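Local coordinates for protein short-chain dehydrogenase/reductase SDR (Vibrio parahaemolyticus, PDB 3GUY) that probably catalyses an NAD(P)-dependent oxidation or reduction, as a member of the short-chain dehydrogenase/reductase family, at residues R54-H59 with E63-Q68; H78-G83 with L104-N109; E16-Y21 with T28-R33. The protein carries 2 engineered substitutions. All coordinates share one frame; numbering follows the deposited sequence.

Interaction 1 of 3, residues R54-H59 with E63-Q68; sequences RDLASH and EQLFEQ. Engineered in segment 54-59: Arg-54 (natural residue Cys).
The first turn of helix 59-67 is closed across these segments by Glu-63 N, which donates to His-59 O at 3.0 Å, while the chain before it doubles back so that Arg-54 lies beside Leu-65, their CA atoms 7.5 Å apart. Arg-54, an engineered residue, reaches both Leu-65 and Gln-64. Its chain bends at chi2 and chi3 (-97° and 74°), which lays CD against Leu-65 CB at 3.7 Å and carries the guanidinium on to Gln-64. There NH2 donates almost straight to Gln-64 OE1, 3.1 Å away; the oxygen lies in the guanidinium plane, but the nitrogen stands above the plane of the amide. NH2 also bonds to the carbonyl O of Glu-61, so two oxygens of the same helix grip it. Deeper in, Leu-56 CD2 meets Leu-65 CD2 at 4.1 Å. The linking chain is shaped by a type I turn from Asp-55 to Ser-58 and by an Asx turn, in which Asp-55 OD1 accepts from Ala-57 N at 3.0 Å. Ser-58, as N-cap, bonds through OG to Glu-61 N, completing a capped strand-to-helix connection on the Rossmann-type sheet of this family.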
# COMPACT_ATOMS: atom_id res chain seq x y z
N ARG D 54 1.35 -11.39 -32.49
CA ARG D 54 1.22 -12.46 -31.52
C ARG D 54 0.05 -12.18 -30.57
O ARG D 54 -0.26 -11.03 -30.28
CB ARG D 54 2.48 -12.59 -30.66
CG ARG D 54 3.82 -12.72 -31.39
CD ARG D 54 4.28 -14.13 -31.52
NE ARG D 54 3.51 -14.84 -32.53
CZ ARG D 54 3.50 -16.16 -32.69
NH1 ARG D 54 2.79 -16.69 -33.66
NH2 ARG D 54 4.20 -16.96 -31.90
N ASP D 55 -0.61 -13.26 -30.14
CA ASP D 55 -1.54 -13.23 -29.02
C ASP D 55 -0.76 -13.64 -27.77
O ASP D 55 -0.49 -14.81 -27.56
CB ASP D 55 -2.72 -14.21 -29.25
CG ASP D 55 -3.75 -14.20 -28.10
OD1 ASP D 55 -3.58 -13.43 -27.11
OD2 ASP D 55 -4.72 -15.00 -28.19
N LEU D 56 -0.41 -12.66 -26.95
CA LEU D 56 0.41 -12.90 -25.76
C LEU D 56 -0.33 -13.73 -24.69
O LEU D 56 0.29 -14.23 -23.75
CB LEU D 56 0.88 -11.57 -25.18
CG LEU D 56 1.73 -10.73 -26.15
CD1 LEU D 56 2.06 -9.38 -25.56
CD2 LEU D 56 3.01 -11.46 -26.57
N ALA D 57 -1.65 -13.87 -24.83
CA ALA D 57 -2.44 -14.71 -23.90
C ALA D 57 -2.18 -16.19 -24.14
O ALA D 57 -2.60 -17.02 -23.37
CB ALA D 57 -3.96 -14.39 -24.02
N SER D 58 -1.43 -16.51 -25.19
CA SER D 58 -1.05 -17.85 -25.55
C SER D 58 0.38 -18.09 -25.14
O SER D 58 1.29 -17.46 -25.65
CB SER D 58 -1.18 -17.98 -27.08
OG SER D 58 -0.68 -19.22 -27.52
N HIS D 59 0.60 -19.04 -24.23
CA HIS D 59 1.97 -19.28 -23.82
C HIS D 59 2.81 -19.87 -24.96
O HIS D 59 4.02 -19.59 -25.04
CB HIS D 59 2.06 -20.10 -22.53
CG HIS D 59 1.70 -21.54 -22.67
ND1 HIS D 59 2.62 -22.50 -23.01
CD2 HIS D 59 0.52 -22.18 -22.48
CE1 HIS D 59 2.03 -23.68 -23.04
NE2 HIS D 59 0.76 -23.52 -22.72
N GLU D 63 6.32 -18.18 -26.33
CA GLU D 63 7.53 -18.99 -26.39
C GLU D 63 8.13 -18.92 -27.80
O GLU D 63 9.32 -18.78 -27.95
CB GLU D 63 7.18 -20.42 -25.91
CG GLU D 63 8.16 -21.55 -26.22
CD GLU D 63 7.37 -22.83 -26.53
OE1 GLU D 63 6.82 -23.44 -25.58
OE2 GLU D 63 7.23 -23.18 -27.73
N GLN D 64 7.29 -18.95 -28.84
CA GLN D 64 7.79 -18.80 -30.23
C GLN D 64 8.31 -17.40 -30.54
O GLN D 64 9.20 -17.24 -31.37
CB GLN D 64 6.70 -19.10 -31.23
CG GLN D 64 6.32 -20.58 -31.30
CD GLN D 64 4.88 -20.76 -31.73
OE1 GLN D 64 4.36 -19.98 -32.54
NE2 GLN D 64 4.22 -21.77 -31.15
N LEU D 65 7.71 -16.38 -29.91
CA LEU D 65 8.13 -15.00 -30.13
C LEU D 65 9.61 -14.90 -29.78
O LEU D 65 10.39 -14.44 -30.58
CB LEU D 65 7.25 -13.99 -29.32
CG LEU D 65 7.71 -12.51 -29.14
CD1 LEU D 65 7.69 -11.68 -30.45
CD2 LEU D 65 6.85 -11.81 -28.07
N PHE D 66 10.00 -15.37 -28.61
CA PHE D 66 11.37 -15.20 -28.18
C PHE D 66 12.34 -16.18 -28.82
O PHE D 66 13.52 -15.84 -28.97
CB PHE D 66 11.47 -15.19 -26.67
CG PHE D 66 10.87 -13.97 -26.07
CD1 PHE D 66 11.55 -12.76 -26.12
CD2 PHE D 66 9.59 -13.99 -25.56
CE1 PHE D 66 10.96 -11.62 -25.62
CE2 PHE D 66 9.02 -12.85 -25.05
CZ PHE D 66 9.70 -11.66 -25.09
N GLU D 67 11.85 -17.36 -29.19
CA GLU D 67 12.69 -18.37 -29.82
C GLU D 67 13.25 -17.84 -31.15
O GLU D 67 14.41 -18.06 -31.47
CB GLU D 67 11.89 -19.64 -30.09
CG GLU D 67 12.72 -20.83 -30.56
CD GLU D 67 13.69 -21.34 -29.50
OE1 GLU D 67 13.31 -21.39 -28.31
OE2 GLU D 67 14.83 -21.72 -29.86
N GLN D 68 12.43 -17.11 -31.89
CA GLN D 68 12.80 -16.70 -33.24
C GLN D 68 13.64 -15.42 -33.28
O GLN D 68 13.99 -14.98 -34.34
CB GLN D 68 11.52 -16.53 -34.09
CG GLN D 68 10.76 -17.84 -34.31
CD GLN D 68 11.59 -18.86 -35.09
OE1 GLN D 68 11.81 -20.00 -34.65
NE2 GLN D 68 12.11 -18.43 -36.24

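Interaction 2 of 3, residues H78-G83 with L104-N109; sequences HSAGSG and LSSAIN
A buried van der Waals contact sets the end of strand 75-78 against the middle of helix 93-118, close to the centre of the chain, with one imidazole reaching across most of the gap. In His-78, CG is anti to the backbone N (chi1 -179°), which sends the ring from the strand toward the helix with NE2 leading. NE2 comes to 3.6 Å from Ala-107 CA and stands 4.0 Å from Ala-107 CB. Ser-106 OG sits at the ring edge, near its plane, 3.7 Å from His-78 CE1 and 3.6 Å from NE2, a contact without a hydrogen bond. The hydroxyl bonds within its own helix to Asn-102 O, one turn earlier, and the other ring nitrogen, ND1, has a weak bond to Thr-7 OG1. In this Rossmann-type sheet, strand 75-78 lies between strands 4-7 and 124-128, and His-Ser-Ala-Gly (78-81) probably occupies the position of the Asn-Asn-Ala-Gly motif of classical family members. Ala-80 adds a looser touch, its CB 4.4 Å from Ser-106 OG. The helix is packed on other faces as well: Ala-107 also meets Val-150 of helix 141-160, and Leu-104 packs on Leu-104 of a second subunit. Leu-56 fills in beside the contact, touching the side chains of His-78, Ala-80 and Ser-106.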
# COMPACT_ATOMS: atom_id res chain seq x y z
N HIS D 78 7.19 -4.16 -21.90
CA HIS D 78 5.86 -4.75 -22.03
C HIS D 78 4.81 -3.67 -21.83
O HIS D 78 4.65 -3.16 -20.73
CB HIS D 78 5.70 -5.90 -21.01
CG HIS D 78 4.37 -6.59 -21.08
ND1 HIS D 78 3.94 -7.28 -22.19
CD2 HIS D 78 3.33 -6.64 -20.20
CE1 HIS D 78 2.72 -7.77 -21.98
NE2 HIS D 78 2.32 -7.38 -20.78
N SER D 79 4.13 -3.31 -22.91
CA SER D 79 3.07 -2.31 -22.90
C SER D 79 1.70 -2.80 -23.41
O SER D 79 0.77 -1.99 -23.55
CB SER D 79 3.49 -1.04 -23.66
OG SER D 79 3.27 -1.12 -25.08
N ALA D 80 1.57 -4.10 -23.64
CA ALA D 80 0.29 -4.72 -24.00
C ALA D 80 -0.78 -4.68 -22.88
O ALA D 80 -0.49 -4.92 -21.71
CB ALA D 80 0.54 -6.20 -24.40
N GLY D 81 -2.02 -4.44 -23.25
CA GLY D 81 -3.09 -4.38 -22.27
C GLY D 81 -4.30 -3.77 -22.88
O GLY D 81 -4.27 -3.36 -24.05
N SER D 82 -5.36 -3.71 -22.10
CA SER D 82 -6.61 -3.16 -22.58
C SER D 82 -7.46 -2.77 -21.38
O SER D 82 -7.15 -3.15 -20.27
CB SER D 82 -7.34 -4.16 -23.47
OG SER D 82 -7.85 -5.29 -22.77
N GLY D 83 -8.46 -1.95 -21.64
CA GLY D 83 -9.34 -1.44 -20.62
C GLY D 83 -10.72 -2.02 -20.79
O GLY D 83 -11.12 -2.46 -21.88
N LEU D 104 -3.41 -9.68 -17.60
CA LEU D 104 -2.75 -10.54 -16.63
C LEU D 104 -2.06 -11.72 -17.31
O LEU D 104 -0.91 -12.01 -17.03
CB LEU D 104 -3.75 -11.02 -15.55
CG LEU D 104 -3.18 -11.94 -14.45
CD1 LEU D 104 -1.91 -11.35 -13.82
CD2 LEU D 104 -4.32 -12.28 -13.36
N SER D 105 -2.77 -12.43 -18.17
CA SER D 105 -2.19 -13.61 -18.81
C SER D 105 -0.98 -13.16 -19.65
O SER D 105 0.09 -13.78 -19.61
CB SER D 105 -3.22 -14.32 -19.68
OG SER D 105 -4.24 -14.86 -18.86
N SER D 106 -1.17 -12.06 -20.38
CA SER D 106 -0.15 -11.57 -21.30
C SER D 106 1.10 -11.22 -20.52
O SER D 106 2.19 -11.61 -20.90
CB SER D 106 -0.65 -10.39 -22.11
OG SER D 106 -0.70 -9.17 -21.36
N ALA D 107 0.90 -10.52 -19.39
CA ALA D 107 1.97 -10.16 -18.49
C ALA D 107 2.69 -11.37 -17.90
O ALA D 107 3.90 -11.38 -17.87
CB ALA D 107 1.49 -9.21 -17.37
N ILE D 108 1.95 -12.38 -17.45
CA ILE D 108 2.55 -13.58 -16.83
C ILE D 108 3.38 -14.36 -17.89
O ILE D 108 4.49 -14.78 -17.63
CB ILE D 108 1.46 -14.54 -16.25
CG1 ILE D 108 0.89 -13.99 -14.95
CG2 ILE D 108 2.07 -15.90 -15.98
CD1 ILE D 108 -0.42 -14.73 -14.51
N ASN D 109 2.80 -14.54 -19.07
CA ASN D 109 3.47 -15.30 -20.16
C ASN D 109 4.74 -14.60 -20.63
O ASN D 109 5.77 -15.23 -20.72
CB ASN D 109 2.55 -15.46 -21.34
CG ASN D 109 1.47 -16.46 -21.10
OD1 ASN D 109 1.64 -17.39 -20.34
ND2 ASN D 109 0.35 -16.27 -21.75

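Interaction 3 of 3, residues E16-Y21 with T28-R33; sequences ELAKLY and TYLTGR
This contact belongs to the first beta-alpha-beta unit of the Rossmann-type fold, strand 4-7, helix 12-23 and strand 28-32, in which the helix lies over the sheet and the chain returns as a neighbouring parallel strand. The short segments of helix 12-23 and strand 28-32 run nearly antiparallel, at 169°, with their axes 9.6 Å apart at closest approach, the usual spacing of a helix packed on a sheet. Ala-18 points its methyl toward the strand, where it meets the forked end of Leu-30: CB is 3.7 Å from Leu-30 CD1 and 3.8 Å from CD2, so both branches straddle the one methyl. Ile-6 of strand 4-7 touches both residues, and Leu-38 and Val-41 of helix 35-42 lie against Leu-30 too. Tyr-21 starts toward the strand, but its ring leads away to meet His-204 edge-to-face. Thr-28 uses its two branches differently: its hydroxyl takes the position between the backbone N and the carbonyl carbon (chi1 63°) and bonds to Asn-48 ND2, which leaves the methyl to face the helix. That methyl, Thr-28 CG2, rests 4.1 Å from Tyr-21 CB.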
# COMPACT_ATOMS: atom_id res chain seq x y z
N GLU D 16 4.88 4.70 -29.85
CA GLU D 16 5.62 5.97 -29.62
C GLU D 16 6.97 5.71 -28.98
O GLU D 16 7.95 6.37 -29.33
CB GLU D 16 4.82 6.94 -28.77
CG GLU D 16 3.56 7.38 -29.46
CD GLU D 16 3.81 7.87 -30.89
OE1 GLU D 16 4.72 8.71 -31.12
OE2 GLU D 16 3.11 7.38 -31.80
N LEU D 17 7.06 4.73 -28.09
CA LEU D 17 8.39 4.33 -27.55
C LEU D 17 9.25 3.73 -28.68
O LEU D 17 10.46 3.98 -28.77
CB LEU D 17 8.26 3.32 -26.40
CG LEU D 17 8.02 3.87 -24.99
CD1 LEU D 17 7.62 2.69 -24.04
CD2 LEU D 17 9.22 4.68 -24.42
N ALA D 18 8.63 2.94 -29.56
CA ALA D 18 9.38 2.37 -30.68
C ALA D 18 10.07 3.51 -31.48
O ALA D 18 11.26 3.44 -31.78
CB ALA D 18 8.49 1.49 -31.58
N LYS D 19 9.32 4.57 -31.76
CA LYS D 19 9.82 5.68 -32.57
C LYS D 19 11.00 6.40 -31.91
O LYS D 19 11.98 6.73 -32.60
CB LYS D 19 8.70 6.67 -32.89
CG LYS D 19 7.65 6.05 -33.74
CD LYS D 19 6.44 6.93 -33.87
CE LYS D 19 5.42 6.30 -34.79
NZ LYS D 19 4.28 7.24 -34.98
N LEU D 20 10.95 6.62 -30.59
CA LEU D 20 12.04 7.32 -29.88
C LEU D 20 13.30 6.46 -29.81
O LEU D 20 14.44 6.98 -29.90
CB LEU D 20 11.63 7.76 -28.46
CG LEU D 20 10.47 8.76 -28.24
CD1 LEU D 20 10.25 8.87 -26.73
CD2 LEU D 20 10.67 10.16 -28.84
N TYR D 21 13.14 5.15 -29.63
CA TYR D 21 14.30 4.26 -29.58
C TYR D 21 14.92 4.15 -31.00
O TYR D 21 16.12 4.21 -31.15
CB TYR D 21 13.92 2.84 -29.13
CG TYR D 21 13.73 2.63 -27.65
CD1 TYR D 21 14.78 2.83 -26.75
CD2 TYR D 21 12.51 2.19 -27.15
CE1 TYR D 21 14.62 2.62 -25.39
CE2 TYR D 21 12.33 1.97 -25.79
CZ TYR D 21 13.39 2.18 -24.92
OH TYR D 21 13.22 1.95 -23.58
N THR D 28 14.93 -2.23 -32.91
CA THR D 28 13.67 -2.66 -32.27
C THR D 28 13.02 -3.89 -32.97
O THR D 28 13.13 -4.06 -34.20
CB THR D 28 12.67 -1.53 -32.29
OG1 THR D 28 12.35 -1.18 -33.65
CG2 THR D 28 13.22 -0.33 -31.56
N TYR D 29 12.39 -4.76 -32.17
CA TYR D 29 11.50 -5.83 -32.63
C TYR D 29 10.11 -5.62 -32.01
O TYR D 29 9.96 -5.60 -30.80
CB TYR D 29 12.06 -7.18 -32.21
CG TYR D 29 11.40 -8.34 -32.94
CD1 TYR D 29 11.92 -8.80 -34.18
CD2 TYR D 29 10.28 -8.96 -32.43
CE1 TYR D 29 11.32 -9.85 -34.85
CE2 TYR D 29 9.68 -10.02 -33.10
CZ TYR D 29 10.21 -10.47 -34.31
OH TYR D 29 9.59 -11.53 -34.94
N LEU D 30 9.11 -5.41 -32.86
CA LEU D 30 7.79 -5.01 -32.42
C LEU D 30 6.75 -6.15 -32.48
O LEU D 30 6.68 -6.91 -33.47
CB LEU D 30 7.29 -3.83 -33.22
CG LEU D 30 8.20 -2.59 -33.32
CD1 LEU D 30 7.34 -1.41 -33.66
CD2 LEU D 30 9.01 -2.28 -32.08
N THR D 31 5.94 -6.26 -31.42
CA THR D 31 4.87 -7.24 -31.43
C THR D 31 3.55 -6.55 -31.05
O THR D 31 3.52 -5.51 -30.36
CB THR D 31 5.19 -8.50 -30.57
OG1 THR D 31 4.28 -9.55 -30.93
CG2 THR D 31 5.05 -8.23 -29.06
N GLY D 32 2.47 -7.11 -31.56
CA GLY D 32 1.11 -6.61 -31.33
C GLY D 32 0.17 -7.65 -31.88
O GLY D 32 0.63 -8.72 -32.35
N ARG D 33 -1.13 -7.37 -31.88
CA ARG D 33 -2.09 -8.38 -32.35
C ARG D 33 -2.28 -8.30 -33.86
O ARG D 33 -2.49 -9.33 -34.49
CB ARG D 33 -3.40 -8.38 -31.55
CG ARG D 33 -3.25 -9.14 -30.17
CD ARG D 33 -4.57 -9.72 -29.59
NE ARG D 33 -5.76 -8.88 -29.85
CZ ARG D 33 -6.07 -7.75 -29.21
NH1 ARG D 33 -5.28 -7.26 -28.26
NH2 ARG D 33 -7.18 -7.09 -29.52

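In the fold
Interactions 1 and 3 meet where strands 28-32 and 51-53 end, Arg-54 N lying 2.8 Å from Gly-32 O, a probable hydrogen bond, and where helix 59-67 covers strand 28-32, Leu-65 CD1 packing 3.7 Å from Tyr-29 CE2. Interaction 1 also joins interaction 2: Leu-56 O is 2.9 Å from Asn-109 ND2, again a probable hydrogen bond, and Leu-56 CB is 3.6 Å from Ser-106 CB. The loop 54-59 thus bridges the other two, whose centres are about 15 Å apart and whose nearest atoms stay about 6 Å apart. In relatives, the C-terminal ends of these strands border the dinucleotide cofactor, so the loops after strands 28-32, 51-53 and 75-78 probably line that site here.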